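Local coordinates for protein bifunctional autolysin (Staphylococcus aureus subsp. aureus Mu50, PDB 6FXO) that probably cleaves the glycan strands of staphylococcal peptidoglycan as a family 73 N-acetylglucosaminidase, one of the two activities of a bifunctional autolysin, at residues Y62-I73 and Y228-D239; T13-Q21 and F42-D50. All coordinates share one frame; numbering follows the deposited sequence.

Contact 1 (Y62-I73 and Y228-D239)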
loop_
_atom_site.group_PDB
_atom_site.type_symbol
_atom_site.label_atom_id
_atom_site.label_comp_id
_atom_site.label_asym_id
_atom_site.label_seq_id
_atom_site.Cartn_x
_atom_site.Cartn_y
_atom_site.Cartn_z
ATOM N N TYR A 62 8.702 4.527 -6.078
ATOM C CA TYR A 62 7.308 4.443 -5.718
ATOM C C TYR A 62 7.005 4.428 -4.244
ATOM O O TYR A 62 5.840 4.587 -3.895
ATOM C CB TYR A 62 6.475 3.481 -6.654
ATOM C CG TYR A 62 6.154 4.072 -8.029
ATOM C CD1 TYR A 62 7.140 4.199 -9.000
ATOM C CD2 TYR A 62 4.887 4.578 -8.327
ATOM C CE1 TYR A 62 6.892 4.816 -10.213
ATOM C CE2 TYR A 62 4.605 5.204 -9.579
ATOM C CZ TYR A 62 5.605 5.304 -10.494
ATOM O OH TYR A 62 5.309 5.803 -11.742
ATOM N N GLN A 63 8.067 4.229 -3.359
ATOM C CA GLN A 63 7.859 4.213 -1.925
ATOM C C GLN A 63 7.563 5.637 -1.460
ATOM O O GLN A 63 7.103 5.833 -0.351
ATOM C CB GLN A 63 9.035 3.594 -1.135
ATOM C CG GLN A 63 10.393 4.285 -1.188
ATOM C CD GLN A 63 11.382 3.205 -0.780
ATOM O OE1 GLN A 63 11.551 2.900 0.471
ATOM N NE2 GLN A 63 12.041 2.581 -1.861
ATOM N N PHE A 64 7.925 6.588 -2.280
ATOM C CA PHE A 64 7.683 8.016 -2.002
ATOM C C PHE A 64 6.382 8.524 -2.668
ATOM O O PHE A 64 6.048 9.700 -2.541
ATOM C CB PHE A 64 8.848 8.893 -2.329
ATOM C CG PHE A 64 10.187 8.377 -1.884
ATOM C CD1 PHE A 64 10.502 8.235 -0.502
ATOM C CD2 PHE A 64 11.133 7.994 -2.814
ATOM C CE1 PHE A 64 11.690 7.721 -0.137
ATOM C CE2 PHE A 64 12.350 7.474 -2.407
ATOM C CZ PHE A 64 12.624 7.339 -1.075
ATOM N N LEU A 65 5.689 7.653 -3.427
ATOM C CA LEU A 65 4.451 8.104 -4.053
ATOM C C LEU A 65 3.400 8.398 -2.909
ATOM O O LEU A 65 3.268 7.584 -2.004
ATOM C CB LEU A 65 3.858 7.008 -5.006
ATOM C CG LEU A 65 2.491 7.253 -5.646
ATOM C CD1 LEU A 65 2.633 8.190 -6.947
ATOM C CD2 LEU A 65 1.705 5.928 -5.909
ATOM N N ARG A 66 2.642 9.495 -2.973
ATOM C CA ARG A 66 1.654 9.736 -1.938
ATOM C C ARG A 66 0.338 8.986 -2.186
ATOM O O ARG A 66 -0.357 9.181 -3.163
ATOM C CB ARG A 66 1.364 11.262 -1.769
ATOM C CG ARG A 66 2.511 12.137 -1.233
ATOM C CD ARG A 66 2.667 12.206 0.319
ATOM N NE ARG A 66 1.523 12.902 0.906
ATOM C CZ ARG A 66 1.506 14.162 1.351
ATOM N NH1 ARG A 66 2.597 14.909 1.280
ATOM N NH2 ARG A 66 0.386 14.689 1.815
ATOM N N LEU A 67 0.063 8.049 -1.287
ATOM C CA LEU A 67 -1.056 7.153 -1.207
ATOM C C LEU A 67 -2.353 7.821 -0.763
ATOM O O LEU A 67 -3.426 7.252 -0.893
ATOM C CB LEU A 67 -0.593 6.023 -0.210
ATOM C CG LEU A 67 0.709 5.225 -0.646
ATOM C CD1 LEU A 67 1.045 4.120 0.299
ATOM C CD2 LEU A 67 0.408 4.518 -2.060
ATOM N N ASP A 68 -2.245 9.009 -0.168
ATOM C CA ASP A 68 -3.388 9.767 0.302
ATOM C C ASP A 68 -3.881 10.643 -0.854
ATOM O O ASP A 68 -4.864 11.357 -0.726
ATOM C CB ASP A 68 -3.006 10.583 1.553
ATOM C CG ASP A 68 -1.833 11.514 1.351
ATOM O OD1 ASP A 68 -0.831 11.076 0.758
ATOM O OD2 ASP A 68 -1.880 12.649 1.864
ATOM N N GLN A 69 -3.194 10.574 -2.002
ATOM C CA GLN A 69 -3.632 11.396 -3.114
ATOM C C GLN A 69 -4.130 10.730 -4.339
ATOM O O GLN A 69 -3.366 10.160 -5.098
ATOM C CB GLN A 69 -2.575 12.433 -3.530
ATOM C CG GLN A 69 -3.230 13.817 -3.719
ATOM C CD GLN A 69 -2.357 15.009 -3.370
ATOM O OE1 GLN A 69 -1.942 15.173 -2.221
ATOM N NE2 GLN A 69 -2.159 15.946 -4.312
ATOM N N PRO A 70 -5.418 10.776 -4.552
ATOM C CA PRO A 70 -5.944 10.166 -5.748
ATOM C C PRO A 70 -5.406 10.882 -6.975
ATOM O O PRO A 70 -5.096 12.062 -6.929
ATOM C CB PRO A 70 -7.447 10.383 -5.631
ATOM C CG PRO A 70 -7.681 10.564 -4.201
ATOM C CD PRO A 70 -6.500 11.337 -3.723
ATOM N N GLN A 71 -5.262 10.129 -8.008
ATOM C CA GLN A 71 -4.796 10.548 -9.286
ATOM C C GLN A 71 -6.033 10.321 -10.070
ATOM O O GLN A 71 -6.810 9.433 -9.758
ATOM C CB GLN A 71 -3.712 9.603 -9.787
ATOM C CG GLN A 71 -2.734 10.274 -10.714
ATOM C CD GLN A 71 -1.646 9.322 -11.127
ATOM O OE1 GLN A 71 -0.771 8.972 -10.352
ATOM N NE2 GLN A 71 -1.665 8.868 -12.342
ATOM N N ASN A 72 -6.238 11.090 -11.062
ATOM C CA ASN A 72 -7.458 10.864 -11.831
ATOM C C ASN A 72 -7.217 9.875 -12.918
ATOM O O ASN A 72 -7.325 10.225 -14.084
ATOM C CB ASN A 72 -7.983 12.158 -12.399
ATOM C CG ASN A 72 -8.181 13.143 -11.304
ATOM O OD1 ASN A 72 -9.057 12.937 -10.464
ATOM N ND2 ASN A 72 -7.430 14.228 -11.238
ATOM N N ILE A 73 -6.894 8.636 -12.559
ATOM C CA ILE A 73 -6.661 7.697 -13.653
ATOM C C ILE A 73 -7.991 7.439 -14.361
ATOM O O ILE A 73 -9.026 7.353 -13.708
ATOM C CB ILE A 73 -5.925 6.415 -13.167
ATOM C CG1 ILE A 73 -4.767 6.831 -12.232
ATOM C CG2 ILE A 73 -5.344 5.641 -14.365
ATOM C CD1 ILE A 73 -3.939 5.664 -11.691
ATOM N N TYR A 228 1.215 0.088 -11.915
ATOM C CA TYR A 228 1.179 1.297 -12.686
ATOM C C TYR A 228 1.483 1.029 -14.128
ATOM O O TYR A 228 0.846 1.637 -14.965
ATOM C CB TYR A 228 2.182 2.381 -12.191
ATOM C CG TYR A 228 1.533 3.388 -11.287
ATOM C CD1 TYR A 228 1.550 3.227 -9.889
ATOM C CD2 TYR A 228 0.884 4.510 -11.819
ATOM C CE1 TYR A 228 0.919 4.157 -9.053
ATOM C CE2 TYR A 228 0.235 5.426 -10.996
ATOM C CZ TYR A 228 0.255 5.253 -9.621
ATOM O OH TYR A 228 -0.377 6.201 -8.847
ATOM N N ASP A 229 2.443 0.186 -14.411
ATOM C CA ASP A 229 2.797 -0.135 -15.776
ATOM C C ASP A 229 1.728 -0.946 -16.492
ATOM O O ASP A 229 1.570 -0.800 -17.679
ATOM C CB ASP A 229 4.142 -0.878 -15.869
ATOM C CG ASP A 229 5.324 -0.118 -15.309
ATOM O OD1 ASP A 229 5.384 1.112 -15.504
ATOM O OD2 ASP A 229 6.239 -0.767 -14.759
ATOM N N LYS A 230 1.020 -1.798 -15.755
ATOM C CA LYS A 230 -0.008 -2.626 -16.369
ATOM C C LYS A 230 -1.142 -1.784 -16.689
ATOM O O LYS A 230 -1.741 -1.944 -17.736
ATOM C CB LYS A 230 -0.458 -3.772 -15.436
ATOM C CG LYS A 230 0.231 -5.093 -15.787
ATOM C CD LYS A 230 -0.651 -6.339 -15.675
ATOM C CE LYS A 230 0.068 -7.653 -15.896
ATOM N NZ LYS A 230 -0.840 -8.829 -15.714
ATOM N N ILE A 231 -1.476 -0.911 -15.763
ATOM C CA ILE A 231 -2.556 -0.010 -15.898
ATOM C C ILE A 231 -2.350 0.969 -16.957
ATOM O O ILE A 231 -3.303 1.306 -17.611
ATOM C CB ILE A 231 -2.813 0.697 -14.569
ATOM C CG1 ILE A 231 -3.637 -0.162 -13.653
ATOM C CG2 ILE A 231 -3.518 1.998 -14.802
ATOM C CD1 ILE A 231 -3.555 0.403 -12.264
ATOM N N GLY A 232 -1.159 1.395 -17.210
ATOM C CA GLY A 232 -1.035 2.369 -18.277
ATOM C C GLY A 232 -0.735 3.771 -17.839
ATOM O O GLY A 232 -0.920 4.721 -18.584
ATOM N N GLU A 233 -0.305 3.921 -16.627
ATOM C CA GLU A 233 0.032 5.206 -16.096
ATOM C C GLU A 233 1.293 5.157 -15.292
ATOM O O GLU A 233 1.897 4.113 -15.116
ATOM C CB GLU A 233 -1.100 5.782 -15.223
ATOM C CG GLU A 233 -1.107 7.310 -15.190
ATOM C CD GLU A 233 -2.303 7.961 -15.864
ATOM O OE1 GLU A 233 -2.414 7.872 -17.092
ATOM O OE2 GLU A 233 -3.084 8.607 -15.160
ATOM N N VAL A 234 1.679 6.324 -14.806
ATOM C CA VAL A 234 2.843 6.652 -13.983
ATOM C C VAL A 234 2.398 7.606 -12.811
ATOM O O VAL A 234 1.404 8.323 -12.942
ATOM C CB VAL A 234 3.908 7.358 -14.874
ATOM C CG1 VAL A 234 5.121 7.769 -14.052
ATOM C CG2 VAL A 234 4.324 6.472 -16.042
ATOM N N GLY A 235 3.115 7.576 -11.653
ATOM C CA GLY A 235 2.762 8.445 -10.527
ATOM C C GLY A 235 3.071 9.911 -10.732
ATOM O O GLY A 235 3.992 10.265 -11.452
ATOM N N LYS A 236 2.347 10.741 -10.088
ATOM C CA LYS A 236 2.529 12.180 -10.180
ATOM C C LYS A 236 2.824 12.933 -8.911
ATOM O O LYS A 236 3.328 14.042 -9.005
ATOM C CB LYS A 236 1.263 12.803 -10.808
ATOM C CG LYS A 236 1.194 12.746 -12.331
ATOM C CD LYS A 236 -0.046 11.977 -12.793
ATOM C CE LYS A 236 -0.300 12.045 -14.282
ATOM N NZ LYS A 236 -1.383 11.106 -14.714
ATOM N N TYR A 237 2.511 12.360 -7.745
ATOM C CA TYR A 237 2.761 13.036 -6.484
ATOM C C TYR A 237 3.689 12.264 -5.635
ATOM O O TYR A 237 3.379 11.126 -5.179
ATOM C CB TYR A 237 1.446 13.398 -5.745
ATOM C CG TYR A 237 0.448 14.148 -6.604
ATOM C CD1 TYR A 237 0.520 15.530 -6.751
ATOM C CD2 TYR A 237 -0.563 13.477 -7.274
ATOM C CE1 TYR A 237 -0.382 16.218 -7.548
ATOM C CE2 TYR A 237 -1.474 14.158 -8.073
ATOM C CZ TYR A 237 -1.380 15.528 -8.209
ATOM O OH TYR A 237 -2.276 16.204 -9.004
ATOM N N PHE A 238 4.857 12.886 -5.420
ATOM C CA PHE A 238 5.845 12.175 -4.600
ATOM C C PHE A 238 6.315 12.975 -3.429
ATOM O O PHE A 238 6.179 14.187 -3.405
ATOM C CB PHE A 238 6.989 11.715 -5.538
ATOM C CG PHE A 238 6.629 10.735 -6.630
ATOM C CD1 PHE A 238 6.027 11.185 -7.834
ATOM C CD2 PHE A 238 6.957 9.398 -6.542
ATOM C CE1 PHE A 238 5.774 10.299 -8.888
ATOM C CE2 PHE A 238 6.715 8.505 -7.606
ATOM C CZ PHE A 238 6.116 8.962 -8.770
ATOM N N ASP A 239 6.924 12.279 -2.420
ATOM C CA ASP A 239 7.404 12.947 -1.189
ATOM C C ASP A 239 8.614 12.214 -0.688
ATOM O O ASP A 239 8.474 11.125 -0.159
ATOM C CB ASP A 239 6.287 12.797 -0.130
ATOM C CG ASP A 239 6.329 13.664 1.121
ATOM O OD1 ASP A 239 7.444 13.961 1.607
ATOM O OD2 ASP A 239 5.246 13.935 1.689
#
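Leu65 and Phe238 form a single beta bridge between 62-73 and 228-239. Arg66 N bonds Tyr237 O (2.8 Å), and Asp239 N binds Phe64 O (2.7 Å).

Apolar packing lies beside the bridge. The ring of Phe238 turns its edge to one face of Tyr62, with the planes 75° apart. Leu65 CD1 sits over a face of Phe238 and makes a CH-pi contact. Tyr62 CE2 lies over the rim of a Tyr228 face, 3.7 Å from Tyr228 CD1. At the far end of the ring, Tyr62 OH accepts a straight bond from Gly235 N (2.8 Å).

Polar side chains form two further groups. Gln71 runs out extended to the other segment, its chi1 of -152° turning CG away from the backbone N. Its NE2 serves two acceptors: Glu233 OE2 (3.2 Å), nearly in the amide plane, and Val234 O. Lys236 NZ also pairs with Glu233 OE2, a salt bridge of 3.1 Å. Gln71 OE1 accepts from Tyr228 OH, which lies above the carbonyl plane and also bonds Asn105. Arg66 grips Asp68 side-on through NE and NH2, and its NH1 reaches Asp239 OD2 (2.9 Å) on the anti side. Lys197 is a second cationic partner of Asp239.

The contact ties the loop between helices 51-56 and 75-82 to the end of helix 216-231 and to strand 237-242. Helix 106-116 touches Ile73 and Tyr228.

Contact 2 (T13-Q21 and F42-D50)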
loop_
_atom_site.group_PDB
_atom_site.type_symbol
_atom_site.label_atom_id
_atom_site.label_comp_id
_atom_site.label_asym_id
_atom_site.label_seq_id
_atom_site.Cartn_x
_atom_site.Cartn_y
_atom_site.Cartn_z
ATOM N N THR A 13 20.590 13.292 9.513
ATOM C CA THR A 13 21.572 12.553 8.749
ATOM C C THR A 13 21.209 11.096 8.697
ATOM O O THR A 13 20.631 10.554 9.631
ATOM C CB THR A 13 22.977 12.801 9.308
ATOM O OG1 THR A 13 23.917 12.040 8.548
ATOM C CG2 THR A 13 23.084 12.454 10.771
ATOM N N LEU A 14 21.551 10.466 7.582
ATOM C CA LEU A 14 21.289 9.064 7.351
ATOM C C LEU A 14 22.031 8.219 8.366
ATOM O O LEU A 14 21.558 7.147 8.732
ATOM C CB LEU A 14 21.765 8.729 5.930
ATOM C CG LEU A 14 21.664 7.282 5.474
ATOM C CD1 LEU A 14 20.215 6.892 5.286
ATOM C CD2 LEU A 14 22.407 7.128 4.163
ATOM N N ASN A 15 23.194 8.710 8.827
ATOM C CA ASN A 15 23.987 7.987 9.800
ATOM C C ASN A 15 23.244 7.872 11.113
ATOM O O ASN A 15 23.249 6.820 11.748
ATOM C CB ASN A 15 25.274 8.756 10.018
ATOM C CG ASN A 15 26.367 8.429 9.044
ATOM O OD1 ASN A 15 26.110 8.233 7.849
ATOM N ND2 ASN A 15 27.628 8.469 9.448
ATOM N N GLN A 16 22.591 8.972 11.497
ATOM C CA GLN A 16 21.807 9.103 12.722
ATOM C C GLN A 16 20.540 8.316 12.611
ATOM O O GLN A 16 20.224 7.510 13.483
ATOM C CB GLN A 16 21.417 10.585 12.970
ATOM C CG GLN A 16 21.351 11.073 14.435
ATOM C CD GLN A 16 20.830 12.504 14.535
ATOM O OE1 GLN A 16 21.443 13.437 14.008
ATOM N NE2 GLN A 16 19.733 12.758 15.292
ATOM N N VAL A 17 19.824 8.528 11.512
ATOM C CA VAL A 17 18.565 7.777 11.376
ATOM C C VAL A 17 18.671 6.263 11.281
ATOM O O VAL A 17 17.776 5.555 11.734
ATOM C CB VAL A 17 17.665 8.363 10.272
ATOM C CG1 VAL A 17 17.147 9.731 10.688
ATOM C CG2 VAL A 17 18.416 8.447 8.955
ATOM N N ALA A 18 19.738 5.773 10.671
ATOM C CA ALA A 18 19.928 4.336 10.545
ATOM C C ALA A 18 20.325 3.668 11.861
ATOM O O ALA A 18 19.804 2.598 12.176
ATOM C CB ALA A 18 20.973 4.041 9.485
ATOM N N GLN A 19 21.270 4.273 12.625
ATOM C CA GLN A 19 21.689 3.715 13.878
ATOM C C GLN A 19 20.466 3.724 14.776
ATOM O O GLN A 19 20.320 2.821 15.597
ATOM C CB GLN A 19 22.862 4.552 14.479
ATOM C CG GLN A 19 23.841 3.877 15.487
ATOM C CD GLN A 19 24.973 3.000 14.934
ATOM O OE1 GLN A 19 24.916 1.771 15.006
ATOM N NE2 GLN A 19 26.007 3.611 14.338
ATOM N N ILE A 20 19.555 4.740 14.603
ATOM C CA ILE A 20 18.372 4.737 15.460
ATOM C C ILE A 20 17.527 3.471 15.222
ATOM O O ILE A 20 16.934 2.943 16.168
ATOM C CB ILE A 20 17.530 6.028 15.239
ATOM C CG1 ILE A 20 18.330 7.273 15.652
ATOM C CG2 ILE A 20 16.219 5.949 16.014
ATOM C CD1 ILE A 20 17.703 8.590 15.202
ATOM N N GLN A 21 17.477 2.984 13.959
ATOM C CA GLN A 21 16.704 1.766 13.671
ATOM C C GLN A 21 17.255 0.549 14.339
ATOM O O GLN A 21 16.536 -0.364 14.743
ATOM C CB GLN A 21 16.657 1.498 12.150
ATOM C CG GLN A 21 15.304 1.075 11.562
ATOM C CD GLN A 21 14.321 2.221 11.573
ATOM O OE1 GLN A 21 13.154 2.080 11.920
ATOM N NE2 GLN A 21 14.872 3.403 11.312
ATOM N N PHE A 42 24.391 -2.312 10.372
ATOM C CA PHE A 42 24.239 -0.899 10.111
ATOM C C PHE A 42 24.211 -0.611 8.634
ATOM O O PHE A 42 23.417 0.216 8.190
ATOM C CB PHE A 42 25.388 -0.159 10.793
ATOM C CG PHE A 42 25.346 1.343 10.725
ATOM C CD1 PHE A 42 26.116 2.030 9.812
ATOM C CD2 PHE A 42 24.563 2.068 11.605
ATOM C CE1 PHE A 42 26.108 3.416 9.775
ATOM C CE2 PHE A 42 24.557 3.454 11.567
ATOM C CZ PHE A 42 25.330 4.118 10.655
ATOM N N ASN A 43 25.051 -1.303 7.854
ATOM C CA ASN A 43 25.023 -1.026 6.426
ATOM C C ASN A 43 23.729 -1.448 5.714
ATOM O O ASN A 43 23.303 -0.808 4.757
ATOM C CB ASN A 43 26.266 -1.619 5.748
ATOM C CG ASN A 43 27.439 -0.659 5.701
ATOM O OD1 ASN A 43 28.098 -0.442 6.723
ATOM N ND2 ASN A 43 27.798 -0.066 4.555
ATOM N N ASP A 44 23.106 -2.520 6.212
ATOM C CA ASP A 44 21.872 -3.088 5.689
ATOM C C ASP A 44 20.677 -2.143 5.809
ATOM O O ASP A 44 19.805 -2.112 4.941
ATOM C CB ASP A 44 21.606 -4.390 6.455
ATOM C CG ASP A 44 22.173 -5.638 5.813
ATOM O OD1 ASP A 44 23.402 -5.680 5.575
ATOM O OD2 ASP A 44 21.416 -6.607 5.639
ATOM N N VAL A 45 20.660 -1.370 6.893
ATOM C CA VAL A 45 19.612 -0.407 7.188
ATOM C C VAL A 45 19.888 0.934 6.533
ATOM O O VAL A 45 18.968 1.569 6.043
ATOM C CB VAL A 45 19.485 -0.277 8.727
ATOM C CG1 VAL A 45 18.368 0.689 9.106
ATOM C CG2 VAL A 45 19.253 -1.643 9.359
ATOM N N LYS A 46 21.160 1.357 6.537
ATOM C CA LYS A 46 21.637 2.606 5.964
ATOM C C LYS A 46 21.422 2.622 4.435
ATOM O O LYS A 46 21.202 3.681 3.856
ATOM C CB LYS A 46 23.120 2.790 6.400
ATOM C CG LYS A 46 24.136 3.476 5.476
ATOM C CD LYS A 46 25.578 3.226 6.037
ATOM C CE LYS A 46 26.737 3.892 5.307
ATOM N NZ LYS A 46 28.090 3.478 5.838
ATOM N N HIS A 47 21.450 1.436 3.806
ATOM C CA HIS A 47 21.268 1.273 2.345
ATOM C C HIS A 47 19.805 1.181 1.914
ATOM O O HIS A 47 19.412 1.669 0.874
ATOM C CB HIS A 47 22.060 0.037 1.853
ATOM C CG HIS A 47 21.923 -0.301 0.402
ATOM N ND1 HIS A 47 21.203 -1.398 -0.019
ATOM C CD2 HIS A 47 22.555 0.189 -0.692
ATOM C CE1 HIS A 47 21.408 -1.574 -1.323
ATOM N NE2 HIS A 47 22.226 -0.626 -1.753
ATOM N N ALA A 48 19.037 0.506 2.709
ATOM C CA ALA A 48 17.636 0.306 2.481
ATOM C C ALA A 48 16.828 1.593 2.771
ATOM O O ALA A 48 15.721 1.757 2.259
ATOM C CB ALA A 48 17.155 -0.815 3.348
ATOM N N MET A 49 17.436 2.486 3.562
ATOM C CA MET A 49 16.875 3.783 4.003
ATOM C C MET A 49 17.339 5.019 3.226
ATOM O O MET A 49 16.705 6.089 3.234
ATOM C CB MET A 49 17.303 4.011 5.461
ATOM C CG MET A 49 16.417 3.395 6.468
ATOM S SD MET A 49 17.126 3.667 8.119
ATOM C CE MET A 49 17.338 5.351 8.114
ATOM N N ASP A 50 18.435 4.860 2.562
ATOM C CA ASP A 50 19.044 5.915 1.786
ATOM C C ASP A 50 18.170 6.394 0.705
ATOM O O ASP A 50 18.301 5.978 -0.418
ATOM C CB ASP A 50 20.421 5.435 1.290
ATOM C CG ASP A 50 21.199 6.473 0.514
ATOM O OD1 ASP A 50 21.550 7.512 1.103
ATOM O OD2 ASP A 50 21.513 6.215 -0.662
#
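Ala18 and Met49 interlock between helices 14-21 and 42-49, each a knob in a hole of the other helix. The methyl of Ala18 sits among Phe42, Val45, Lys46 and Met49, with CB 3.9 Å from Lys46 CA. Met49 enters the hole formed by Leu14, Val17, Ala18 and Gln21. Its chain is extended at chi2 and bends at chi3 (53°), bringing CE to 3.4 Å from Val17 CG2.

Phe42 lies on one flank of this pair. Asn15 O lies at the ring edge, near its plane, 3.6 Å from Phe42 CZ. The Gln19 side chain crosses Phe42 at about a right angle, yet its amide plane is only 21° from the ring plane. Gln19 NE2 comes to 3.1 Å from Phe42 CE2.

Leu14 packs against Lys46, Met49 and Asp50. Both its methyls face Lys46 O, each 3.7 Å away, and CD2 meets Asp50 OD1 at 3.2 Å. Val45 CG1 lies against Gln21 CB (3.6 Å), while Gln21 OE1 turns to Gln209. Trp200 of helix 195-200 touches Gln21, Val45 and Met49. No hydrogen bond joins the two segments.

The short helix axes approach to 8.7 Å at 122° between their directions. This is knobs-into-holes packing of two steeply crossed helices.

Contact 2 closes before contact 1 opens along the chain. Their centres are about 26 Å apart, and their nearest atoms are about 5 Å apart without touching. Contact 2 lies farther from the centre of the chain, 23 Å against 11 Å. Helix 195-200 lies by both: its Tyr196 meets the Phe64 ring of contact 1 and bonds Met49 O of contact 2. The two-stranded parallel sheet is a second connection. Strand 4-9 leads toward helix 14-22, while its partner 237-242 begins in contact 1. Only contact 1 joins an early segment to a late one, spanning 154 residues. Contact 2 packs two helices that are near each other in the chain.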